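Local coordinates for glucose-binding protein (Thermus thermophilus HB27, PDB 2B3F) that binds galactose and glucose as a periplasmic binding protein and probably hands the sugar to a membrane transport system, at residues N79-W93 / P283-R297. Residues are numbered along the deposited sequence; the frame is centred on the assembly and turned at random.
Sequences NRMEDLSALFRQEGW and PKGAKNRQNAINWLR
Pro283 lies against Met81 where two extended backbones form a single bridge, their CA atoms 4.3 Å apart. The first two torsions of Met81 bring SD to 3.9 Å from Pro283 CA, and the bend at the third turns CE toward the proline ring. Next, Lys284 N donates to Arg80 O, and its aliphatic chain runs along the backbone of 79-81 until NZ makes a weak bond to Asn79 O. One water joins Arg80 O to Lys284 O; another links the carboxylate of Glu82 to Pro283 O. At the start of the helix, Arg289 stretches out with CG opposite its own N and takes Glu82 side-on: NE reaches OE2 and NH2 reaches OE1, both at 2.8 Å, each on a syn lone pair, the two flat groups only 16° from coplanar. Ile293 CD1 lies against one face of that guanidinium, while its CG2 touches Leu87 CD1. Leu296 CD1 touches both Leu84 CD2 and Leu87 CD2, at 4.1 and 4.0 Å. Arg297 bends at chi3 (53°), and its NE meets Glu91 OE2 at 2.9 Å from above the carboxylate plane. The same oxygen takes an almost straight bond from Gln90 NE2, and Arg297 NH1 reaches back to Asn294 OD1. With an alanine at this position, Glu91 is likely to lose its ion-pair mate and Leu87 CD1 the arginine CG it rests on. The indole of Trp93 sets its edge against Arg297 CA. Helices 85-91 and 289-297 cross at -49°, their axes 11.6 Å apart, and the two segments pack against strands of the mixed sheet in this solute-binding fold: Leu84 and Trp93 rest on Val114 of strand 110-115, Met81 and Pro283 on Phe63 of strand 62-66, and Trp295 on strand 2-7.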
# COMPACT_ATOMS: atom_id res chain seq x y z
N ASN A 79 -23.48 -5.43 -2.73
CA ASN A 79 -24.06 -6.72 -2.36
C ASN A 79 -23.54 -7.86 -3.22
O ASN A 79 -24.28 -8.76 -3.61
CB ASN A 79 -25.61 -6.60 -2.42
CG ASN A 79 -26.15 -5.57 -1.42
OD1 ASN A 79 -26.81 -4.58 -1.80
ND2 ASN A 79 -25.81 -5.76 -0.14
N ARG A 80 -22.24 -7.82 -3.54
CA ARG A 80 -21.61 -8.85 -4.39
C ARG A 80 -20.66 -9.79 -3.65
O ARG A 80 -20.11 -10.70 -4.26
CB ARG A 80 -20.86 -8.18 -5.55
CG ARG A 80 -21.75 -7.47 -6.53
CD ARG A 80 -22.74 -8.39 -7.29
NE ARG A 80 -23.42 -7.65 -8.37
CZ ARG A 80 -23.02 -7.65 -9.65
NH1 ARG A 80 -21.96 -8.33 -10.03
NH2 ARG A 80 -23.68 -6.94 -10.56
N MET A 81 -20.50 -9.58 -2.34
CA MET A 81 -19.61 -10.38 -1.53
C MET A 81 -20.39 -11.14 -0.45
O MET A 81 -21.42 -10.65 0.04
CB MET A 81 -18.59 -9.48 -0.80
CG MET A 81 -17.73 -8.58 -1.70
SD MET A 81 -16.84 -9.51 -2.93
CE MET A 81 -15.48 -10.13 -1.98
N GLU A 82 -19.87 -12.31 -0.08
CA GLU A 82 -20.44 -13.08 1.03
C GLU A 82 -19.92 -12.58 2.38
O GLU A 82 -18.75 -12.22 2.54
CB GLU A 82 -20.12 -14.57 0.90
CG GLU A 82 -20.82 -15.26 -0.23
CD GLU A 82 -20.86 -16.77 -0.05
OE1 GLU A 82 -20.88 -17.23 1.12
OE2 GLU A 82 -20.88 -17.47 -1.09
N ASP A 83 -20.80 -12.60 3.37
CA ASP A 83 -20.47 -12.30 4.75
C ASP A 83 -19.66 -13.46 5.31
O ASP A 83 -20.09 -14.62 5.22
CB ASP A 83 -21.78 -12.11 5.53
CG ASP A 83 -21.58 -11.71 6.97
OD1 ASP A 83 -20.45 -11.58 7.47
OD2 ASP A 83 -22.62 -11.52 7.65
N LEU A 84 -18.50 -13.15 5.88
CA LEU A 84 -17.56 -14.14 6.39
C LEU A 84 -17.60 -14.30 7.92
O LEU A 84 -16.73 -14.96 8.48
CB LEU A 84 -16.13 -13.76 5.98
CG LEU A 84 -15.90 -13.53 4.48
CD1 LEU A 84 -14.44 -13.14 4.22
CD2 LEU A 84 -16.25 -14.78 3.68
N SER A 85 -18.59 -13.71 8.57
CA SER A 85 -18.70 -13.75 10.04
C SER A 85 -18.59 -15.18 10.61
O SER A 85 -17.83 -15.42 11.56
CB SER A 85 -20.00 -13.09 10.50
OG SER A 85 -20.03 -11.71 10.12
N ALA A 86 -19.29 -16.13 10.00
CA ALA A 86 -19.29 -17.53 10.50
C ALA A 86 -17.92 -18.16 10.37
O ALA A 86 -17.46 -18.88 11.26
CB ALA A 86 -20.32 -18.35 9.74
N LEU A 87 -17.25 -17.88 9.25
CA LEU A 87 -15.88 -18.35 9.05
C LEU A 87 -14.95 -17.74 10.08
O LEU A 87 -14.08 -18.43 10.61
CB LEU A 87 -15.41 -18.02 7.62
CG LEU A 87 -14.03 -18.50 7.24
CD1 LEU A 87 -13.96 -20.01 7.29
CD2 LEU A 87 -13.70 -17.98 5.84
N PHE A 88 -15.12 -16.45 10.37
CA PHE A 88 -14.31 -15.79 11.39
C PHE A 88 -14.50 -16.48 12.75
O PHE A 88 -13.54 -16.70 13.47
CB PHE A 88 -14.64 -14.29 11.48
CG PHE A 88 -13.76 -13.44 10.58
CD1 PHE A 88 -13.96 -13.45 9.20
CD2 PHE A 88 -12.74 -12.68 11.10
CE1 PHE A 88 -13.13 -12.69 8.36
CE2 PHE A 88 -11.90 -11.91 10.27
CZ PHE A 88 -12.11 -11.94 8.90
N ARG A 89 -15.74 -16.81 13.07
CA ARG A 89 -16.00 -17.53 14.32
C ARG A 89 -15.33 -18.90 14.30
O ARG A 89 -14.60 -19.27 15.22
CB ARG A 89 -17.49 -17.68 14.55
CG ARG A 89 -18.16 -16.37 14.95
CD ARG A 89 -19.57 -16.59 15.48
NE ARG A 89 -20.54 -16.80 14.40
CZ ARG A 89 -21.11 -15.82 13.69
NH1 ARG A 89 -20.84 -14.53 13.94
NH2 ARG A 89 -21.97 -16.13 12.72
N GLN A 90 -15.56 -19.65 13.23
CA GLN A 90 -14.98 -20.98 13.07
C GLN A 90 -13.47 -20.99 13.29
O GLN A 90 -12.93 -21.88 13.93
CB GLN A 90 -15.32 -21.55 11.70
CG GLN A 90 -14.51 -22.77 11.31
CD GLN A 90 -14.91 -23.33 9.97
OE1 GLN A 90 -16.06 -23.74 9.77
NE2 GLN A 90 -13.96 -23.36 9.02
N GLU A 91 -12.77 -19.99 12.73
CA GLU A 91 -11.30 -19.96 12.70
C GLU A 91 -10.66 -19.22 13.89
O GLU A 91 -9.45 -19.19 13.99
CB GLU A 91 -10.81 -19.33 11.38
CG GLU A 91 -11.23 -20.09 10.14
CD GLU A 91 -10.55 -21.43 10.00
OE1 GLU A 91 -9.31 -21.50 10.19
OE2 GLU A 91 -11.26 -22.43 9.69
N GLY A 92 -11.47 -18.63 14.76
CA GLY A 92 -10.94 -17.88 15.90
C GLY A 92 -10.30 -16.56 15.51
O GLY A 92 -9.45 -16.02 16.23
N TRP A 93 -10.71 -16.00 14.37
CA TRP A 93 -10.02 -14.83 13.83
C TRP A 93 -10.32 -13.51 14.56
O TRP A 93 -9.56 -12.57 14.45
CB TRP A 93 -10.30 -14.66 12.35
CG TRP A 93 -9.62 -15.67 11.46
CD1 TRP A 93 -8.50 -16.39 11.73
CD2 TRP A 93 -10.02 -16.02 10.13
NE1 TRP A 93 -8.19 -17.18 10.65
CE2 TRP A 93 -9.11 -16.97 9.66
CE3 TRP A 93 -11.06 -15.62 9.30
CZ2 TRP A 93 -9.22 -17.53 8.39
CZ3 TRP A 93 -11.18 -16.17 8.06
CH2 TRP A 93 -10.25 -17.10 7.61
N PRO A 283 -16.46 -13.71 -3.27
CA PRO A 283 -17.53 -13.17 -4.12
C PRO A 283 -18.72 -14.11 -4.19
O PRO A 283 -18.53 -15.32 -4.33
CB PRO A 283 -16.86 -13.06 -5.51
CG PRO A 283 -15.40 -13.13 -5.26
CD PRO A 283 -15.21 -13.92 -4.02
N LYS A 284 -19.92 -13.56 -4.14
CA LYS A 284 -21.12 -14.32 -4.50
C LYS A 284 -21.01 -14.81 -5.94
O LYS A 284 -20.52 -14.11 -6.83
CB LYS A 284 -22.38 -13.47 -4.36
CG LYS A 284 -22.64 -12.97 -2.96
CD LYS A 284 -23.98 -12.25 -2.91
CE LYS A 284 -24.17 -11.55 -1.61
NZ LYS A 284 -25.53 -10.95 -1.56
N GLY A 285 -21.46 -16.04 -6.17
CA GLY A 285 -21.44 -16.60 -7.51
C GLY A 285 -20.12 -17.23 -7.89
O GLY A 285 -19.97 -17.71 -9.02
N ALA A 286 -19.15 -17.23 -6.98
CA ALA A 286 -17.88 -17.90 -7.25
C ALA A 286 -18.13 -19.33 -7.75
O ALA A 286 -18.96 -20.05 -7.19
CB ALA A 286 -17.04 -17.94 -6.02
N LYS A 287 -17.44 -19.72 -8.81
CA LYS A 287 -17.62 -21.04 -9.37
C LYS A 287 -17.07 -22.14 -8.46
O LYS A 287 -17.60 -23.25 -8.46
CB LYS A 287 -17.01 -21.12 -10.78
CG LYS A 287 -17.80 -20.33 -11.82
CD LYS A 287 -17.14 -20.44 -13.17
CE LYS A 287 -17.86 -19.65 -14.24
NZ LYS A 287 -17.03 -19.61 -15.48
N ASN A 288 -16.03 -21.83 -7.69
CA ASN A 288 -15.35 -22.81 -6.83
C ASN A 288 -15.34 -22.33 -5.38
O ASN A 288 -14.31 -22.04 -4.80
CB ASN A 288 -13.94 -23.11 -7.35
CG ASN A 288 -13.92 -23.43 -8.84
OD1 ASN A 288 -14.42 -24.47 -9.27
ND2 ASN A 288 -13.36 -22.52 -9.65
N ARG A 289 -16.54 -22.31 -4.81
CA ARG A 289 -16.79 -21.69 -3.52
C ARG A 289 -16.00 -22.35 -2.39
O ARG A 289 -15.36 -21.68 -1.61
CB ARG A 289 -18.27 -21.74 -3.19
CG ARG A 289 -18.64 -21.01 -1.92
CD ARG A 289 -20.15 -20.94 -1.73
NE ARG A 289 -20.52 -20.23 -0.51
CZ ARG A 289 -20.56 -20.76 0.70
NH1 ARG A 289 -20.30 -22.05 0.90
NH2 ARG A 289 -20.89 -20.01 1.74
N GLN A 290 -16.08 -23.68 -2.29
CA GLN A 290 -15.36 -24.36 -1.20
C GLN A 290 -13.84 -24.21 -1.30
O GLN A 290 -13.16 -24.02 -0.31
CB GLN A 290 -15.72 -25.84 -1.10
CG GLN A 290 -15.15 -26.51 0.14
CD GLN A 290 -15.63 -25.87 1.44
OE1 GLN A 290 -16.82 -25.57 1.60
NE2 GLN A 290 -14.70 -25.65 2.38
N ASN A 291 -13.32 -24.33 -2.52
CA ASN A 291 -11.88 -24.19 -2.71
C ASN A 291 -11.44 -22.78 -2.31
O ASN A 291 -10.37 -22.59 -1.73
CB ASN A 291 -11.49 -24.50 -4.15
CG ASN A 291 -11.63 -25.99 -4.50
OD1 ASN A 291 -11.76 -26.36 -5.68
ND2 ASN A 291 -11.59 -26.83 -3.49
N ALA A 292 -12.30 -21.80 -2.59
CA ALA A 292 -12.03 -20.39 -2.20
C ALA A 292 -12.03 -20.23 -0.68
O ALA A 292 -11.15 -19.60 -0.10
CB ALA A 292 -13.06 -19.46 -2.83
N ILE A 293 -13.01 -20.85 -0.03
CA ILE A 293 -13.07 -20.83 1.44
C ILE A 293 -11.81 -21.44 2.05
O ILE A 293 -11.25 -20.91 3.00
CB ILE A 293 -14.35 -21.57 1.96
CG1 ILE A 293 -15.60 -20.74 1.63
CG2 ILE A 293 -14.24 -21.82 3.46
CD1 ILE A 293 -16.91 -21.47 1.79
N ASN A 294 -11.33 -22.54 1.49
CA ASN A 294 -10.09 -23.13 1.98
C ASN A 294 -8.87 -22.24 1.74
O ASN A 294 -7.92 -22.21 2.52
CB ASN A 294 -9.92 -24.53 1.39
CG ASN A 294 -10.94 -25.53 1.97
OD1 ASN A 294 -11.44 -25.31 3.07
ND2 ASN A 294 -11.23 -26.61 1.23
N TRP A 295 -8.90 -21.46 0.66
CA TRP A 295 -7.86 -20.46 0.45
C TRP A 295 -7.91 -19.40 1.55
O TRP A 295 -6.89 -19.04 2.12
CB TRP A 295 -8.01 -19.84 -0.96
CG TRP A 295 -7.12 -18.65 -1.23
CD1 TRP A 295 -7.50 -17.35 -1.23
CD2 TRP A 295 -5.72 -18.66 -1.52
NE1 TRP A 295 -6.44 -16.54 -1.52
CE2 TRP A 295 -5.32 -17.31 -1.70
CE3 TRP A 295 -4.76 -19.66 -1.67
CZ2 TRP A 295 -4.02 -16.95 -2.02
CZ3 TRP A 295 -3.46 -19.30 -1.96
CH2 TRP A 295 -3.10 -17.95 -2.15
N LEU A 296 -9.11 -18.91 1.87
CA LEU A 296 -9.26 -17.92 2.96
C LEU A 296 -8.72 -18.45 4.29
O LEU A 296 -8.05 -17.73 5.05
CB LEU A 296 -10.73 -17.51 3.11
CG LEU A 296 -11.40 -16.87 1.89
CD1 LEU A 296 -12.81 -16.44 2.23
CD2 LEU A 296 -10.56 -15.69 1.36
N ARG A 297 -9.00 -19.72 4.58
CA ARG A 297 -8.51 -20.32 5.82
C ARG A 297 -7.00 -20.36 5.85
O ARG A 297 -6.38 -20.14 6.90
CB ARG A 297 -9.10 -21.73 6.01
CG ARG A 297 -10.62 -21.72 6.19
CD ARG A 297 -11.20 -23.13 6.27
NE ARG A 297 -10.48 -23.88 7.30
CZ ARG A 297 -9.92 -25.07 7.14
NH1 ARG A 297 -10.02 -25.74 6.00
NH2 ARG A 297 -9.28 -25.63 8.18
O HOH W 1 -19.84 -11.59 -6.84
O HOH W 2 -24.02 -9.70 0.87
O HOH W 3 -19.53 -17.64 -3.40
O HOH W 4 -22.74 -17.27 -3.38
O HOH W 5 -7.03 -19.83 9.55
O HOH W 6 -10.94 -24.79 11.03